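Local coordinates for nitroreductase-like family protein (Bacillus cereus, PDB 2I7H) that is a flavoprotein of the nitroreductase-like family that binds flavin mononucleotide in a two-chain assembly, at residues F23-V28 and L90-A94; M120-Q124 and V160-I165. All coordinates share one frame; numbering follows the deposited sequence. Where two conformers were deposited one is given.

Contact 1: F23-V28 and L90-A94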
ATOM      1  N   PHE A  23      -3.497  -4.305 -23.430  1.00 44.82           N
ATOM      2  CA  PHE A  23      -2.111  -3.984 -23.762  1.00 45.93           C
ATOM      3  C   PHE A  23      -1.794  -4.103 -25.233  1.00 46.59           C
ATOM      4  O   PHE A  23      -2.340  -4.964 -25.908  1.00 46.91           O
ATOM      5  CB  PHE A  23      -1.172  -4.857 -22.917  1.00 46.02           C
ATOM      6  CG  PHE A  23      -1.534  -4.862 -21.443  1.00 47.06           C
ATOM      7  CD1 PHE A  23      -2.276  -5.895 -20.902  1.00 47.76           C
ATOM      8  CD2 PHE A  23      -1.178  -3.793 -20.618  1.00 46.57           C
ATOM      9  CE1 PHE A  23      -2.633  -5.880 -19.548  1.00 47.38           C
ATOM     10  CE2 PHE A  23      -1.511  -3.780 -19.299  1.00 46.35           C
ATOM     11  CZ  PHE A  23      -2.247  -4.829 -18.757  1.00 47.97           C
ATOM     12  N   THR A  24      -0.914  -3.234 -25.727  1.00 47.74           N
ATOM     13  CA  THR A  24      -0.346  -3.399 -27.067  1.00 49.20           C
ATOM     14  C   THR A  24       0.595  -4.608 -27.062  1.00 50.00           C
ATOM     15  O   THR A  24       0.991  -5.081 -25.991  1.00 50.11           O
ATOM     16  CB  THR A  24       0.391  -2.129 -27.567  1.00 49.13           C
ATOM     17  OG1 THR A  24       1.706  -2.063 -26.998  1.00 50.15           O
ATOM     18  CG2 THR A  24      -0.386  -0.869 -27.225  1.00 48.23           C
ATOM     19  N   ASP A  25       0.941  -5.098 -28.253  0.50 50.69           N
ATOM     20  CA  ASP A  25       1.799  -6.280 -28.404  0.50 51.49           C
ATOM     21  C   ASP A  25       3.283  -5.878 -28.440  0.50 51.62           C
ATOM     22  O   ASP A  25       4.126  -6.592 -28.992  0.50 51.81           O
ATOM     23  CB  ASP A  25       1.401  -7.081 -29.665  0.50 51.61           C
ATOM     24  CG  ASP A  25       1.315  -8.594 -29.419  0.50 52.50           C
ATOM     25  OD1 ASP A  25       1.214  -9.034 -28.251  0.50 53.40           O
ATOM     26  OD2 ASP A  25       1.328  -9.354 -30.410  0.50 54.13           O
ATOM     27  N   LYS A  26       3.583  -4.721 -27.855  1.00 51.80           N
ATOM     28  CA  LYS A  26       4.958  -4.262 -27.652  1.00 52.24           C
ATOM     29  C   LYS A  26       5.641  -5.097 -26.558  1.00 52.19           C
ATOM     30  O   LYS A  26       4.991  -5.577 -25.623  1.00 52.76           O
ATOM     31  CB  LYS A  26       4.969  -2.777 -27.278  1.00 52.29           C
ATOM     32  CG  LYS A  26       6.341  -2.163 -27.255  1.00 52.88           C
ATOM     33  CD  LYS A  26       6.301  -0.773 -26.702  1.00 54.86           C
ATOM     34  CE  LYS A  26       7.697  -0.273 -26.429  1.00 56.10           C
ATOM     35  NZ  LYS A  26       7.600   1.017 -25.699  1.00 60.62           N
ATOM     36  N   ALA A  27       6.948  -5.275 -26.684  1.00 51.99           N
ATOM     37  CA  ALA A  27       7.660  -6.237 -25.863  1.00 51.67           C
ATOM     38  C   ALA A  27       8.060  -5.612 -24.544  1.00 51.10           C
ATOM     39  O   ALA A  27       8.614  -4.516 -24.518  1.00 51.29           O
ATOM     40  CB  ALA A  27       8.884  -6.758 -26.613  1.00 52.33           C
ATOM     41  N   VAL A  28       7.769  -6.301 -23.448  1.00 50.46           N
ATOM     42  CA  VAL A  28       8.188  -5.837 -22.127  1.00 49.75           C
ATOM     43  C   VAL A  28       9.476  -6.564 -21.758  1.00 49.63           C
ATOM     44  O   VAL A  28       9.514  -7.794 -21.723  1.00 49.67           O
ATOM     45  CB  VAL A  28       7.088  -6.051 -21.050  1.00 49.45           C
ATOM     46  CG1 VAL A  28       7.570  -5.592 -19.672  1.00 49.46           C
ATOM     47  CG2 VAL A  28       5.825  -5.298 -21.428  1.00 48.69           C
ATOM     48  N   LEU A  90      -2.833 -14.290 -22.427  1.00 46.30           N
ATOM     49  CA  LEU A  90      -1.863 -14.578 -23.460  1.00 46.22           C
ATOM     50  C   LEU A  90      -1.619 -13.377 -24.381  1.00 46.12           C
ATOM     51  O   LEU A  90      -0.691 -13.394 -25.208  1.00 45.50           O
ATOM     52  CB  LEU A  90      -2.297 -15.831 -24.224  1.00 46.59           C
ATOM     53  CG  LEU A  90      -1.661 -17.152 -23.753  1.00 47.23           C
ATOM     54  CD1 LEU A  90      -1.277 -17.204 -22.313  1.00 45.43           C
ATOM     55  CD2 LEU A  90      -2.516 -18.349 -24.081  1.00 50.77           C
ATOM     56  N   SER A  91      -2.452 -12.340 -24.231  1.00 45.76           N
ATOM     57  CA  SER A  91      -2.216 -11.040 -24.879  1.00 45.74           C
ATOM     58  C   SER A  91      -1.877  -9.986 -23.838  1.00 44.58           C
ATOM     59  O   SER A  91      -2.099  -8.784 -24.040  1.00 44.90           O
ATOM     60  CB  SER A  91      -3.405 -10.608 -25.755  1.00 46.19           C
ATOM     61  OG  SER A  91      -4.628 -10.839 -25.090  1.00 48.80           O
ATOM     62  N   THR A  92      -1.355 -10.463 -22.709  1.00 43.48           N
ATOM     63  CA  THR A  92      -0.832  -9.631 -21.638  1.00 41.81           C
ATOM     64  C   THR A  92       0.625 -10.029 -21.502  1.00 41.01           C
ATOM     65  O   THR A  92       0.912 -11.193 -21.229  1.00 41.68           O
ATOM     66  CB  THR A  92      -1.587  -9.878 -20.321  1.00 41.90           C
ATOM     67  OG1 THR A  92      -2.966  -9.548 -20.507  1.00 42.72           O
ATOM     68  CG2 THR A  92      -1.017  -9.043 -19.166  1.00 39.72           C
ATOM     69  N   PRO A  93       1.550  -9.092 -21.770  1.00 39.79           N
ATOM     70  CA  PRO A  93       2.990  -9.410 -21.766  1.00 39.82           C
ATOM     71  C   PRO A  93       3.566 -10.103 -20.513  1.00 39.52           C
ATOM     72  O   PRO A  93       4.460 -10.937 -20.639  1.00 40.16           O
ATOM     73  CB  PRO A  93       3.661  -8.031 -21.991  1.00 38.91           C
ATOM     74  CG  PRO A  93       2.679  -7.268 -22.732  1.00 38.58           C
ATOM     75  CD  PRO A  93       1.316  -7.699 -22.188  1.00 39.36           C
ATOM     76  N   ALA A  94       3.099  -9.738 -19.327  1.00 38.72           N
ATOM     77  CA  ALA A  94       3.646 -10.300 -18.101  1.00 38.22           C
ATOM     78  C   ALA A  94       2.555 -10.353 -17.063  1.00 38.22           C
ATOM     79  O   ALA A  94       1.653  -9.504 -17.053  1.00 38.81           O
ATOM     80  CB  ALA A  94       4.856  -9.464 -17.596  1.00 37.97           C
TER
HETATM   81  O   HOH W   1      -4.315  -6.893 -24.434  1.00 40.14           O
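F23 and V28 close on P93 and T92 mainly through carbon-to-carbon packing. The proline is the centre of it: its compact ring fits between the two side chains, with P93 CD lying 3.8 Å from F23 CB and P93 CB only 3.5 Å from V28 CG2. V28 meets the ring roughly at a right angle and uses a single branch, since CG1 stands opposite the backbone N (chi1 178°) while CG2 is turned to the proline. Beyond CB, the F23 ring passes slantwise beside T92, its CE1 3.6 Å from T92 CG2. A phenylalanine suits this place because its long flat ring can reach along the threonine side chain while its CB rests on the proline.

These apolar contacts pin the loop between helices 10-16 and 30-40 to the loop that leads from helix 75-90 into strand 94-101 of the antiparallel sheet, at the surface of the nitroreductase-like fold.

Polar groups act at the margin. One water bridges the two segments, accepting from F23 N at 2.9 Å and donating to S91 O at 2.9 Å, so two backbone groups at the surface are joined through solvent. The hydroxyls on this side serve the helix before them instead: S91 OG bonds to D87 O and T92 OG1 to R88 O, though T92 OG1 also borders the F23 ring beside CG2. Within 23-28, T24 OG1 receives a weak hydrogen bond from K26 N (3.4 Å), and K26 itself makes a cation-pi contact with Y167 of strand 157-167.

Contact 2: M120-Q124 and V160-I165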
HETATM    1  N   MSE A 120       3.555  -3.113  -3.833  1.00 37.86           N
HETATM    2  CA  MSE A 120       2.802  -3.219  -5.093  1.00 38.05           C
HETATM    3  C   MSE A 120       2.396  -1.877  -5.645  1.00 37.60           C
HETATM    4  O   MSE A 120       2.461  -1.661  -6.854  1.00 37.55           O
HETATM    5  CB  MSE A 120       1.566  -4.126  -4.960  1.00 38.69           C
HETATM    6  CG  MSE A 120       1.928  -5.584  -4.778  1.00 37.58           C
HETATM    7 SE   MSE A 120       0.420  -6.812  -4.490  0.85 40.08          SE
HETATM    8  CE  MSE A 120      -0.300  -6.837  -6.262  1.00 42.31           C
ATOM      9  N   GLN A 121       1.967  -0.991  -4.754  1.00 37.16           N
ATOM     10  CA  GLN A 121       1.653   0.365  -5.117  1.00 37.49           C
ATOM     11  C   GLN A 121       2.893   1.125  -5.618  1.00 36.87           C
ATOM     12  O   GLN A 121       2.818   1.797  -6.639  1.00 36.13           O
ATOM     13  CB  GLN A 121       0.977   1.109  -3.963  1.00 38.04           C
ATOM     14  CG  GLN A 121       0.776   2.606  -4.233  1.00 39.31           C
ATOM     15  CD  GLN A 121      -0.188   2.926  -5.356  1.00 40.50           C
ATOM     16  OE1 GLN A 121      -0.474   4.105  -5.614  1.00 44.54           O
ATOM     17  NE2 GLN A 121      -0.681   1.908  -6.042  1.00 37.01           N
ATOM     18  N   ASN A 122       4.023   0.980  -4.908  1.00 36.24           N
ATOM     19  CA  ASN A 122       5.306   1.494  -5.388  1.00 35.80           C
ATOM     20  C   ASN A 122       5.553   1.038  -6.808  1.00 35.76           C
ATOM     21  O   ASN A 122       5.896   1.832  -7.671  1.00 35.94           O
ATOM     22  CB  ASN A 122       6.455   0.931  -4.564  1.00 35.40           C
ATOM     23  CG  ASN A 122       6.700   1.672  -3.282  1.00 34.82           C
ATOM     24  OD1 ASN A 122       6.181   2.760  -3.029  1.00 30.83           O
ATOM     25  ND2 ASN A 122       7.535   1.073  -2.454  1.00 33.22           N
ATOM     26  N   PHE A 123       5.414  -0.272  -7.024  1.00 35.89           N
ATOM     27  CA  PHE A 123       5.681  -0.869  -8.320  1.00 36.50           C
ATOM     28  C   PHE A 123       4.795  -0.247  -9.394  1.00 36.73           C
ATOM     29  O   PHE A 123       5.265   0.040 -10.490  1.00 37.00           O
ATOM     30  CB  PHE A 123       5.440  -2.377  -8.319  1.00 35.67           C
ATOM     31  CG  PHE A 123       5.629  -2.971  -9.660  1.00 37.39           C
ATOM     32  CD1 PHE A 123       6.929  -3.308 -10.122  1.00 36.90           C
ATOM     33  CD2 PHE A 123       4.552  -3.111 -10.519  1.00 35.64           C
ATOM     34  CE1 PHE A 123       7.088  -3.812 -11.389  1.00 38.20           C
ATOM     35  CE2 PHE A 123       4.718  -3.615 -11.787  1.00 35.69           C
ATOM     36  CZ  PHE A 123       5.969  -3.964 -12.232  1.00 36.11           C
ATOM     37  N   GLN A 124       3.518  -0.057  -9.067  1.00 36.80           N
ATOM     38  CA  GLN A 124       2.549   0.482 -10.025  1.00 37.50           C
ATOM     39  C   GLN A 124       2.929   1.904 -10.438  1.00 37.13           C
ATOM     40  O   GLN A 124       2.826   2.251 -11.612  1.00 37.28           O
ATOM     41  CB  GLN A 124       1.143   0.436  -9.448  1.00 37.08           C
ATOM     42  CG  GLN A 124       0.482  -0.963  -9.379  1.00 37.16           C
ATOM     43  CD  GLN A 124      -1.045  -0.798  -9.139  1.00 39.23           C
ATOM     44  OE1 GLN A 124      -1.453  -0.006  -8.297  1.00 44.76           O
ATOM     45  NE2 GLN A 124      -1.863  -1.489  -9.906  1.00 37.86           N
ATOM     46  N   VAL A 160      -1.346 -11.765  -2.449  1.00 38.25           N
ATOM     47  CA  VAL A 160      -1.804 -10.390  -2.290  1.00 38.18           C
ATOM     48  C   VAL A 160      -2.374  -9.804  -3.584  1.00 37.98           C
ATOM     49  O   VAL A 160      -3.327  -9.032  -3.541  1.00 38.65           O
ATOM     50  CB  VAL A 160      -0.695  -9.505  -1.708  1.00 37.50           C
ATOM     51  CG1 VAL A 160      -1.227  -8.147  -1.408  1.00 35.24           C
ATOM     52  CG2 VAL A 160      -0.156 -10.185  -0.429  1.00 39.04           C
ATOM     53  N   GLY A 161      -1.812 -10.186  -4.727  1.00 37.56           N
ATOM     54  CA  GLY A 161      -2.326  -9.721  -5.992  1.00 37.29           C
ATOM     55  C   GLY A 161      -1.636 -10.378  -7.155  1.00 38.06           C
ATOM     56  O   GLY A 161      -0.542 -10.935  -7.015  1.00 37.83           O
ATOM     57  N   ILE A 162      -2.309 -10.354  -8.306  1.00 38.44           N
ATOM     58  CA  ILE A 162      -1.667 -10.693  -9.565  1.00 38.87           C
ATOM     59  C   ILE A 162      -1.639  -9.424 -10.374  1.00 38.58           C
ATOM     60  O   ILE A 162      -2.672  -8.858 -10.681  1.00 38.79           O
ATOM     61  CB  ILE A 162      -2.358 -11.848 -10.329  1.00 38.34           C
ATOM     62  CG1 ILE A 162      -2.486 -13.068  -9.405  1.00 38.88           C
ATOM     63  CG2 ILE A 162      -1.578 -12.155 -11.668  1.00 38.61           C
ATOM     64  CD1 ILE A 162      -2.952 -14.364 -10.066  1.00 40.68           C
ATOM     65  N   LEU A 163      -0.442  -8.954 -10.688  0.50 38.63           N
ATOM     66  CA  LEU A 163      -0.301  -7.759 -11.498  0.50 38.88           C
ATOM     67  C   LEU A 163      -0.182  -8.147 -12.965  0.50 38.93           C
ATOM     68  O   LEU A 163       0.655  -8.963 -13.316  0.50 38.90           O
ATOM     69  CB  LEU A 163       0.926  -6.953 -11.073  0.50 38.79           C
ATOM     70  CG  LEU A 163       0.984  -6.315  -9.698  0.50 37.41           C
ATOM     71  CD1 LEU A 163       2.442  -6.255  -9.340  0.50 35.74           C
ATOM     72  CD2 LEU A 163       0.352  -4.910  -9.740  0.50 37.09           C
ATOM     73  N   HIS A 164      -1.044  -7.567 -13.796  1.00 39.22           N
ATOM     74  CA  HIS A 164      -1.034  -7.773 -15.250  1.00 40.03           C
ATOM     75  C   HIS A 164      -0.443  -6.525 -15.880  1.00 40.30           C
ATOM     76  O   HIS A 164      -0.862  -5.425 -15.577  1.00 40.56           O
ATOM     77  CB  HIS A 164      -2.437  -8.053 -15.769  1.00 39.39           C
ATOM     78  CG  HIS A 164      -2.974  -9.382 -15.324  1.00 40.95           C
ATOM     79  ND1 HIS A 164      -3.237 -10.409 -16.200  1.00 41.80           N
ATOM     80  CD2 HIS A 164      -3.288  -9.852 -14.089  1.00 38.98           C
ATOM     81  CE1 HIS A 164      -3.711 -11.449 -15.533  1.00 41.06           C
ATOM     82  NE2 HIS A 164      -3.742 -11.138 -14.251  1.00 41.74           N
ATOM     83  N   ILE A 165       0.558  -6.704 -16.723  1.00 41.13           N
ATOM     84  CA  ILE A 165       1.467  -5.616 -17.060  1.00 42.28           C
ATOM     85  C   ILE A 165       1.767  -5.591 -18.549  1.00 42.23           C
ATOM     86  O   ILE A 165       1.957  -6.630 -19.163  1.00 42.30           O
ATOM     87  CB  ILE A 165       2.822  -5.778 -16.319  1.00 42.43           C
ATOM     88  CG1 ILE A 165       2.605  -5.978 -14.824  1.00 43.44           C
ATOM     89  CG2 ILE A 165       3.759  -4.590 -16.596  1.00 42.41           C
ATOM     90  CD1 ILE A 165       3.700  -6.799 -14.139  1.00 42.76           C
TER
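Helix-on-sheet packing of the nitroreductase-like core brings M120, F123 and Q124 of helix 106-129 against V160, G161, L163 and I165 of strand 157-167, an inner strand of the antiparallel sheet. The two segments run almost parallel, at 9°, with their axes 11.1 Å apart. M120, a selenomethionine, is extended at chi2 (176°), which delivers SE to 3.7 Å from V160 CG1; the bend at chi3 (73°) then swings its methyl CE to 3.5 Å from G161 CA. Glycine suits the spot because its bare CA lets that methyl reach the backbone. V160 and G161 form a classic beta bulge opposite V98, and the V160 side chain points toward the helix.

L163, modelled in two conformers, projects between the helix side chains: in the one described, CG is 3.7 Å from M120 CE, so the methyl sits between G161 and L163, while CD1 is 4.0 Å from F123 CD2 and CD2 4.0 Å from Q124 CG. Farther along, I165 CD1 approaches F123 CE2 obliquely at 4.1 Å. Q124 contributes chiefly its aliphatic stem, about 6 Å from a bound FMN. The contacts are dispersive and buried, so shape fit rather than directional bonds holds these two segments together.

From the N terminus, 23-28 comes first, and contact 1 closes a loop holding helices 30-40, 62-71 and 75-90 with strand 53-58. Only after 90-94 does the chain enter helix 106-129, and contact 2 then closes a shorter loop through strand 132-137 and helix 145-150. The two loops follow in series, neither nesting nor crossing. Their centres are 16 Å apart, yet they join in the sheet, where A94 O and I165 N make a probable hydrogen bond at 3.0 Å between neighbouring strands. L33 of helix 30-40 touches V28, A94 and I165. A surface loop is thereby connected, through the sheet, to the buried segment 120-124 of helix 106-129.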